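Local coordinates for DUF5642 domain-containing protein (PDB 4TMD), which is of unknown function but carries a DUF5642 domain of the Mog1p/PsbP clan and is probably exported as a mycobacterial lipoprotein, at residues A[78-92]-A[156-168]. Numbering follows the deposited sequence.
Sequences GNRFIVMAVETSEPV and DNYMVIVTANPLV
Strands 79-88 and 158-166 run antiparallel, their axes 4.7 Å apart at closest and 163° between directions, and ten backbone hydrogen bonds join segments 78-92 and 156-168, running on past the strand ends at both the L167 N to G78 O and the T88 N to N157 O bonds. They are neighbouring interior strands of the large antiparallel sheet of this DUF5642 domain, with strand 67-76 on the far side of 79-88 and 145-155 on the far side of 158-166. The sheet's two faces differ in cover. F81, V83 and V160 lie against helix 179-194, whereas M84 and V86 meet helix 33-36. On the first of these faces V83 and V162 lie side by side, CG2 to CG2 at 4.0 Å, and F81 CD1 rests 3.7 Å from A164 CB. On the other, the M84 chain bends at its last torsion (chi3 -69°), which brings CE to 4.0 Å from I161 CB. Further along, M159 CE touches V92 CB beyond the strand end. E87 runs alongside Y158: with CG anti to the backbone N (chi1 -175°), its CG stands over one ring face, offset toward the rim and 4.0 Å from the centroid, a CH-pi contact. At the opposite end G78 O accepts L167 N at 2.9 Å and N79 ND2 at 2.8 Å from opposite faces of its carbonyl plane.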
ATOM      1  N   GLY A  78      -1.811   4.336  17.686  1.00 17.08           N
ATOM      2  CA  GLY A  78      -2.881   3.443  17.280  1.00 22.57           C
ATOM      3  C   GLY A  78      -2.855   3.025  15.820  1.00 21.44           C
ATOM      4  O   GLY A  78      -3.789   2.379  15.337  1.00 16.67           O
ATOM      5  N   ASN A  79      -1.797   3.407  15.108  1.00 18.50           N
ATOM      6  CA  ASN A  79      -1.643   3.052  13.696  1.00 19.44           C
ATOM      7  C   ASN A  79      -0.350   2.316  13.423  1.00 18.22           C
ATOM      8  O   ASN A  79       0.607   2.445  14.169  1.00 18.08           O
ATOM      9  CB  ASN A  79      -1.660   4.294  12.807  1.00 19.63           C
ATOM     10  CG  ASN A  79      -3.025   4.916  12.677  1.00 26.01           C
ATOM     11  OD1 ASN A  79      -3.187   5.891  11.954  1.00 25.26           O
ATOM     12  ND2 ASN A  79      -4.014   4.366  13.373  1.00 24.04           N
ATOM     13  N   ARG A  80      -0.330   1.572  12.325  1.00 15.06           N
ATOM     14  CA  ARG A  80       0.898   1.086  11.727  1.00 19.25           C
ATOM     15  C   ARG A  80       1.035   1.680  10.318  1.00 18.29           C
ATOM     16  O   ARG A  80       0.079   1.663   9.534  1.00 15.90           O
ATOM     17  CB  ARG A  80       0.902  -0.437  11.665  1.00 15.49           C
ATOM     18  CG  ARG A  80       2.063  -1.102  10.867  1.00 22.53           C
ATOM     19  CD  ARG A  80       1.794  -2.614  10.832  1.00 33.21           C
ATOM     20  NE  ARG A  80       2.674  -3.384   9.959  1.00 57.67           N
ATOM     21  CZ  ARG A  80       2.793  -4.713  10.008  1.00 64.54           C
ATOM     22  NH1 ARG A  80       2.095  -5.410  10.897  1.00 70.01           N
ATOM     23  NH2 ARG A  80       3.614  -5.349   9.180  1.00 56.87           N
ATOM     24  N   PHE A  81       2.225   2.193  10.010  1.00 15.88           N
ATOM     25  CA  PHE A  81       2.565   2.665   8.664  1.00 19.97           C
ATOM     26  C   PHE A  81       3.706   1.849   8.108  1.00 18.75           C
ATOM     27  O   PHE A  81       4.727   1.684   8.773  1.00 17.14           O
ATOM     28  CB  PHE A  81       2.957   4.149   8.677  1.00 20.30           C
ATOM     29  CG  PHE A  81       1.899   5.037   9.228  1.00 22.57           C
ATOM     30  CD1 PHE A  81       0.903   5.547   8.406  1.00 16.46           C
ATOM     31  CD2 PHE A  81       1.879   5.349  10.585  1.00 19.49           C
ATOM     32  CE1 PHE A  81      -0.090   6.353   8.925  1.00 15.32           C
ATOM     33  CE2 PHE A  81       0.880   6.149  11.109  1.00 19.51           C
ATOM     34  CZ  PHE A  81      -0.108   6.657  10.279  1.00 17.31           C
ATOM     35  N   ILE A  82       3.533   1.323   6.902  1.00 14.18           N
ATOM     36  CA  ILE A  82       4.633   0.656   6.204  1.00 15.90           C
ATOM     37  C   ILE A  82       4.951   1.400   4.919  1.00 15.67           C
ATOM     38  O   ILE A  82       4.080   1.555   4.061  1.00 16.28           O
ATOM     39  CB  ILE A  82       4.294  -0.791   5.857  1.00 16.11           C
ATOM     40  CG1 ILE A  82       3.933  -1.564   7.121  1.00 26.53           C
ATOM     41  CG2 ILE A  82       5.483  -1.458   5.105  1.00 20.44           C
ATOM     42  CD1 ILE A  82       3.403  -2.940   6.846  1.00 26.84           C
ATOM     43  N   VAL A  83       6.177   1.887   4.789  1.00 12.33           N
ATOM     44  CA  VAL A  83       6.575   2.554   3.545  1.00 13.10           C
ATOM     45  C   VAL A  83       7.545   1.650   2.770  1.00 17.79           C
ATOM     46  O   VAL A  83       8.677   1.453   3.198  1.00 17.45           O
ATOM     47  CB  VAL A  83       7.230   3.928   3.813  1.00 18.77           C
ATOM     48  CG1 VAL A  83       7.573   4.618   2.488  1.00 14.00           C
ATOM     49  CG2 VAL A  83       6.297   4.811   4.628  1.00 14.93           C
ATOM     50  N   MET A  84       7.090   1.100   1.641  1.00 16.41           N
ATOM     51  CA  MET A  84       7.909   0.202   0.828  1.00 17.18           C
ATOM     52  C   MET A  84       8.317   0.864  -0.486  1.00 16.47           C
ATOM     53  O   MET A  84       7.485   1.471  -1.157  1.00 15.62           O
ATOM     54  CB  MET A  84       7.161  -1.104   0.519  1.00 17.87           C
ATOM     55  CG  MET A  84       6.764  -1.904   1.747  1.00 34.92           C
ATOM     56  SD  MET A  84       5.813  -3.398   1.359  1.00 66.80           S
ATOM     57  CE  MET A  84       4.259  -2.727   0.781  1.00 38.04           C
ATOM     58  N   ALA A  85       9.601   0.757  -0.821  1.00 15.87           N
ATOM     59  CA  ALA A  85      10.128   1.254  -2.093  1.00 21.77           C
ATOM     60  C   ALA A  85      10.633   0.075  -2.903  1.00 16.24           C
ATOM     61  O   ALA A  85      11.411  -0.738  -2.398  1.00 15.94           O
ATOM     62  CB  ALA A  85      11.259   2.276  -1.876  1.00 14.18           C
ATOM     63  N   VAL A  86      10.190   0.005  -4.154  1.00 19.12           N
ATOM     64  CA  VAL A  86      10.503  -1.101  -5.054  1.00 13.85           C
ATOM     65  C   VAL A  86      11.126  -0.590  -6.349  1.00 21.77           C
ATOM     66  O   VAL A  86      10.679   0.423  -6.890  1.00 17.64           O
ATOM     67  CB  VAL A  86       9.233  -1.902  -5.405  1.00 15.63           C
ATOM     68  CG1 VAL A  86       9.525  -2.961  -6.470  1.00 24.78           C
ATOM     69  CG2 VAL A  86       8.646  -2.538  -4.166  1.00 27.86           C
ATOM     70  N   GLU A  87      12.164  -1.274  -6.825  1.00 21.48           N
ATOM     71  CA  GLU A  87      12.708  -1.018  -8.165  1.00 20.16           C
ATOM     72  C   GLU A  87      12.704  -2.332  -8.922  1.00 19.26           C
ATOM     73  O   GLU A  87      13.229  -3.319  -8.414  1.00 20.33           O
ATOM     74  CB  GLU A  87      14.122  -0.442  -8.089  1.00 18.63           C
ATOM     75  CG  GLU A  87      14.687  -0.038  -9.439  1.00 28.73           C
ATOM     76  CD  GLU A  87      16.127   0.461  -9.372  1.00 40.82           C
ATOM     77  OE1 GLU A  87      16.770   0.554 -10.440  1.00 48.23           O
ATOM     78  OE2 GLU A  87      16.616   0.772  -8.265  1.00 40.27           O
ATOM     79  N   THR A  88      12.098  -2.355 -10.113  1.00 20.09           N
ATOM     80  CA  THR A  88      11.994  -3.576 -10.916  1.00 22.59           C
ATOM     81  C   THR A  88      12.645  -3.449 -12.304  1.00 25.24           C
ATOM     82  O   THR A  88      12.909  -2.354 -12.777  1.00 19.35           O
ATOM     83  CB  THR A  88      10.531  -3.985 -11.109  1.00 27.15           C
ATOM     84  OG1 THR A  88       9.755  -2.832 -11.457  1.00 22.16           O
ATOM     85  CG2 THR A  88       9.980  -4.571  -9.827  1.00 36.68           C
ATOM     86  N   SER A  89      12.881  -4.577 -12.961  1.00 20.20           N
ATOM     87  CA  SER A  89      13.600  -4.563 -14.234  1.00 30.41           C
ATOM     88  C   SER A  89      12.729  -3.999 -15.354  1.00 30.66           C
ATOM     89  O   SER A  89      13.238  -3.613 -16.407  1.00 26.66           O
ATOM     90  CB  SER A  89      14.071  -5.961 -14.603  1.00 32.18           C
ATOM     91  OG  SER A  89      12.949  -6.768 -14.894  1.00 34.39           O
ATOM     92  N   GLU A  90      11.415  -3.977 -15.137  1.00 23.83           N
ATOM     93  CA  GLU A  90      10.521  -3.191 -15.983  1.00 31.44           C
ATOM     94  C   GLU A  90       9.387  -2.634 -15.126  1.00 30.32           C
ATOM     95  O   GLU A  90       9.193  -3.085 -13.999  1.00 26.32           O
ATOM     96  CB  GLU A  90       9.992  -4.025 -17.156  1.00 30.72           C
ATOM     97  CG  GLU A  90       9.282  -5.294 -16.801  1.00 39.73           C
ATOM     98  CD  GLU A  90       9.036  -6.167 -18.030  1.00 55.83           C
ATOM     99  OE1 GLU A  90       8.848  -5.613 -19.136  1.00 55.46           O
ATOM    100  OE2 GLU A  90       9.043  -7.410 -17.896  1.00 57.04           O
ATOM    101  N   PRO A  91       8.661  -1.629 -15.634  1.00 26.47           N
ATOM    102  CA  PRO A  91       7.627  -1.025 -14.793  1.00 31.75           C
ATOM    103  C   PRO A  91       6.505  -1.997 -14.446  1.00 35.73           C
ATOM    104  O   PRO A  91       6.119  -2.809 -15.286  1.00 27.38           O
ATOM    105  CB  PRO A  91       7.082   0.120 -15.660  1.00 28.60           C
ATOM    106  CG  PRO A  91       8.107   0.354 -16.701  1.00 37.44           C
ATOM    107  CD  PRO A  91       8.761  -0.959 -16.945  1.00 32.18           C
ATOM    108  N   VAL A  92       5.998  -1.904 -13.219  1.00 35.66           N
ATOM    109  CA  VAL A  92       4.833  -2.679 -12.802  1.00 28.13           C
ATOM    110  C   VAL A  92       3.585  -2.036 -13.366  1.00 30.59           C
ATOM    111  O   VAL A  92       3.398  -0.826 -13.228  1.00 28.22           O
ATOM    112  CB  VAL A  92       4.715  -2.755 -11.267  1.00 30.60           C
ATOM    113  CG1 VAL A  92       3.650  -3.761 -10.865  1.00 29.75           C
ATOM    114  CG2 VAL A  92       6.043  -3.134 -10.653  1.00 36.55           C
ATOM    115  N   ASP A 156       8.608   5.534 -13.682  1.00 26.74           N
ATOM    116  CA  ASP A 156       9.629   4.719 -14.332  1.00 25.47           C
ATOM    117  C   ASP A 156       9.546   3.288 -13.821  1.00 18.05           C
ATOM    118  O   ASP A 156       8.461   2.702 -13.773  1.00 20.90           O
ATOM    119  CB  ASP A 156      11.015   5.294 -14.085  1.00 25.52           C
ATOM    120  CG  ASP A 156      11.194   6.649 -14.716  1.00 47.34           C
ATOM    121  OD1 ASP A 156      10.546   6.914 -15.758  1.00 51.26           O
ATOM    122  OD2 ASP A 156      11.978   7.451 -14.166  1.00 60.52           O
ATOM    123  N   ASN A 157      10.685   2.735 -13.417  1.00 18.45           N
ATOM    124  CA  ASN A 157      10.703   1.368 -12.912  0.64 20.38           C
ATOM    125  C   ASN A 157      10.669   1.339 -11.385  1.00 18.32           C
ATOM    126  O   ASN A 157      11.136   0.388 -10.761  1.00 19.34           O
ATOM    127  CB  ASN A 157      11.926   0.625 -13.447  0.64 18.73           C
ATOM    128  CG  ASN A 157      11.926   0.537 -14.973  0.64 21.50           C
ATOM    129  OD1 ASN A 157      10.924   0.848 -15.616  0.64 28.34           O
ATOM    130  ND2 ASN A 157      13.042   0.121 -15.550  0.64 21.51           N
ATOM    131  N   TYR A 158      10.109   2.391 -10.797  1.00 15.94           N
ATOM    132  CA  TYR A 158      10.006   2.466  -9.347  1.00 17.91           C
ATOM    133  C   TYR A 158       8.562   2.431  -8.932  1.00 18.36           C
ATOM    134  O   TYR A 158       7.671   2.956  -9.608  1.00 13.81           O
ATOM    135  CB  TYR A 158      10.660   3.737  -8.792  1.00 16.27           C
ATOM    136  CG  TYR A 158      12.162   3.754  -8.882  1.00 21.38           C
ATOM    137  CD1 TYR A 158      12.942   3.275  -7.842  1.00 24.93           C
ATOM    138  CD2 TYR A 158      12.806   4.264 -10.014  1.00 28.42           C
ATOM    139  CE1 TYR A 158      14.321   3.292  -7.919  1.00 28.67           C
ATOM    140  CE2 TYR A 158      14.195   4.277 -10.107  1.00 23.59           C
ATOM    141  CZ  TYR A 158      14.943   3.790  -9.055  1.00 30.45           C
ATOM    142  OH  TYR A 158      16.315   3.803  -9.126  1.00 35.76           O
ATOM    143  N   MET A 159       8.327   1.849  -7.775  1.00 15.14           N
ATOM    144  CA  MET A 159       6.998   1.913  -7.201  1.00 21.08           C
ATOM    145  C   MET A 159       7.157   2.115  -5.718  1.00 17.95           C
ATOM    146  O   MET A 159       8.008   1.465  -5.121  1.00 15.51           O
ATOM    147  CB  MET A 159       6.223   0.636  -7.497  1.00 19.63           C
ATOM    148  CG  MET A 159       4.854   0.596  -6.879  1.00 23.04           C
ATOM    149  SD  MET A 159       3.859  -0.689  -7.672  1.00 32.66           S
ATOM    150  CE  MET A 159       3.237   0.195  -9.097  1.00 20.73           C
ATOM    151  N   VAL A 160       6.373   3.026  -5.139  1.00 13.67           N
ATOM    152  CA  VAL A 160       6.419   3.256  -3.704  1.00 13.28           C
ATOM    153  C   VAL A 160       5.037   2.989  -3.156  1.00 15.41           C
ATOM    154  O   VAL A 160       4.048   3.463  -3.709  1.00 14.76           O
ATOM    155  CB  VAL A 160       6.868   4.692  -3.351  1.00 22.84           C
ATOM    156  CG1 VAL A 160       6.719   4.943  -1.851  1.00 20.68           C
ATOM    157  CG2 VAL A 160       8.311   4.932  -3.810  1.00 17.77           C
ATOM    158  N   ILE A 161       4.965   2.201  -2.093  1.00 13.73           N
ATOM    159  CA  ILE A 161       3.684   1.838  -1.518  1.00 15.44           C
ATOM    160  C   ILE A 161       3.634   2.172  -0.032  1.00 14.24           C
ATOM    161  O   ILE A 161       4.460   1.691   0.749  1.00 19.53           O
ATOM    162  CB  ILE A 161       3.384   0.338  -1.683  1.00 17.66           C
ATOM    163  CG1 ILE A 161       3.587  -0.098  -3.136  1.00 21.30           C
ATOM    164  CG2 ILE A 161       1.971   0.040  -1.207  1.00 25.03           C
ATOM    165  CD1 ILE A 161       3.231  -1.539  -3.355  1.00 33.65           C
ATOM    166  N   VAL A 162       2.670   3.000   0.347  1.00 12.30           N
ATOM    167  CA  VAL A 162       2.428   3.266   1.757  1.00 11.74           C
ATOM    168  C   VAL A 162       1.162   2.521   2.152  1.00 15.16           C
ATOM    169  O   VAL A 162       0.116   2.651   1.505  1.00 17.13           O
ATOM    170  CB  VAL A 162       2.303   4.787   2.056  1.00 16.45           C
ATOM    171  CG1 VAL A 162       1.890   5.032   3.533  1.00 10.88           C
ATOM    172  CG2 VAL A 162       3.631   5.493   1.736  1.00 13.07           C
ATOM    173  N   THR A 163       1.273   1.706   3.194  1.00 14.99           N
ATOM    174  CA  THR A 163       0.118   1.012   3.751  1.00 16.76           C
ATOM    175  C   THR A 163      -0.105   1.493   5.177  1.00 15.96           C
ATOM    176  O   THR A 163       0.832   1.514   5.978  1.00 19.31           O
ATOM    177  CB  THR A 163       0.310  -0.512   3.740  1.00 17.54           C
ATOM    178  OG1 THR A 163       0.580  -0.945   2.396  1.00 20.70           O
ATOM    179  CG2 THR A 163      -0.954  -1.201   4.249  1.00 21.94           C
ATOM    180  N   ALA A 164      -1.328   1.913   5.484  1.00 14.52           N
ATOM    181  CA  ALA A 164      -1.668   2.378   6.828  1.00 15.40           C
ATOM    182  C   ALA A 164      -2.856   1.588   7.358  1.00 18.04           C
ATOM    183  O   ALA A 164      -3.859   1.462   6.664  1.00 14.38           O
ATOM    184  CB  ALA A 164      -1.988   3.856   6.820  1.00 15.47           C
ATOM    185  N   ASN A 165      -2.754   1.067   8.579  1.00 15.55           N
ATOM    186  CA  ASN A 165      -3.853   0.287   9.166  1.00 16.74           C
ATOM    187  C   ASN A 165      -3.966   0.545  10.674  1.00 22.62           C
ATOM    188  O   ASN A 165      -2.972   0.866  11.316  1.00 17.81           O
ATOM    189  CB  ASN A 165      -3.645  -1.206   8.887  1.00 16.60           C
ATOM    190  CG  ASN A 165      -2.471  -1.777   9.651  1.00 21.64           C
ATOM    191  OD1 ASN A 165      -1.348  -1.776   9.171  1.00 28.07           O
ATOM    192  ND2 ASN A 165      -2.722  -2.245  10.860  1.00 24.69           N
ATOM    193  N   PRO A 166      -5.182   0.415  11.240  1.00 24.53           N
ATOM    194  CA  PRO A 166      -5.311   0.510  12.701  1.00 19.27           C
ATOM    195  C   PRO A 166      -4.544  -0.625  13.370  1.00 21.53           C
ATOM    196  O   PRO A 166      -4.566  -1.743  12.844  1.00 23.16           O
ATOM    197  CB  PRO A 166      -6.822   0.351  12.950  1.00 19.28           C
ATOM    198  CG  PRO A 166      -7.479   0.386  11.605  1.00 24.68           C
ATOM    199  CD  PRO A 166      -6.434  -0.024  10.603  1.00 17.26           C
ATOM    200  N   LEU A 167      -3.858  -0.354  14.476  1.00 23.25           N
ATOM    201  CA  LEU A 167      -3.340  -1.439  15.297  1.00 21.23           C
ATOM    202  C   LEU A 167      -4.551  -2.104  15.951  1.00 35.74           C
ATOM    203  O   LEU A 167      -5.374  -1.432  16.578  1.00 34.36           O
ATOM    204  CB  LEU A 167      -2.373  -0.941  16.362  1.00 27.04           C
ATOM    205  CG  LEU A 167      -1.033  -0.351  15.929  1.00 23.38           C
ATOM    206  CD1 LEU A 167      -0.312   0.267  17.125  1.00 31.34           C
ATOM    207  CD2 LEU A 167      -0.159  -1.415  15.277  1.00 27.87           C
ATOM    208  N   VAL A 168      -4.684  -3.407  15.760  1.00 26.66           N
ATOM    209  CA  VAL A 168      -5.723  -4.176  16.428  1.00 32.48           C
ATOM    210  C   VAL A 168      -5.048  -5.004  17.498  1.00 40.77           C
ATOM    211  O   VAL A 168      -4.409  -6.022  17.212  1.00 36.36           O
ATOM    212  CB  VAL A 168      -6.500  -5.073  15.449  1.00 35.53           C
ATOM    213  CG1 VAL A 168      -7.495  -5.952  16.214  1.00 40.76           C
ATOM    214  CG2 VAL A 168      -7.217  -4.219  14.401  1.00 36.96           C
TER
HETATM  215  O   HOH W   1      -5.698   1.028  16.730  1.00 26.41           O
HETATM  216  O   HOH W   2       7.262   0.652 -11.869  1.00 26.86           O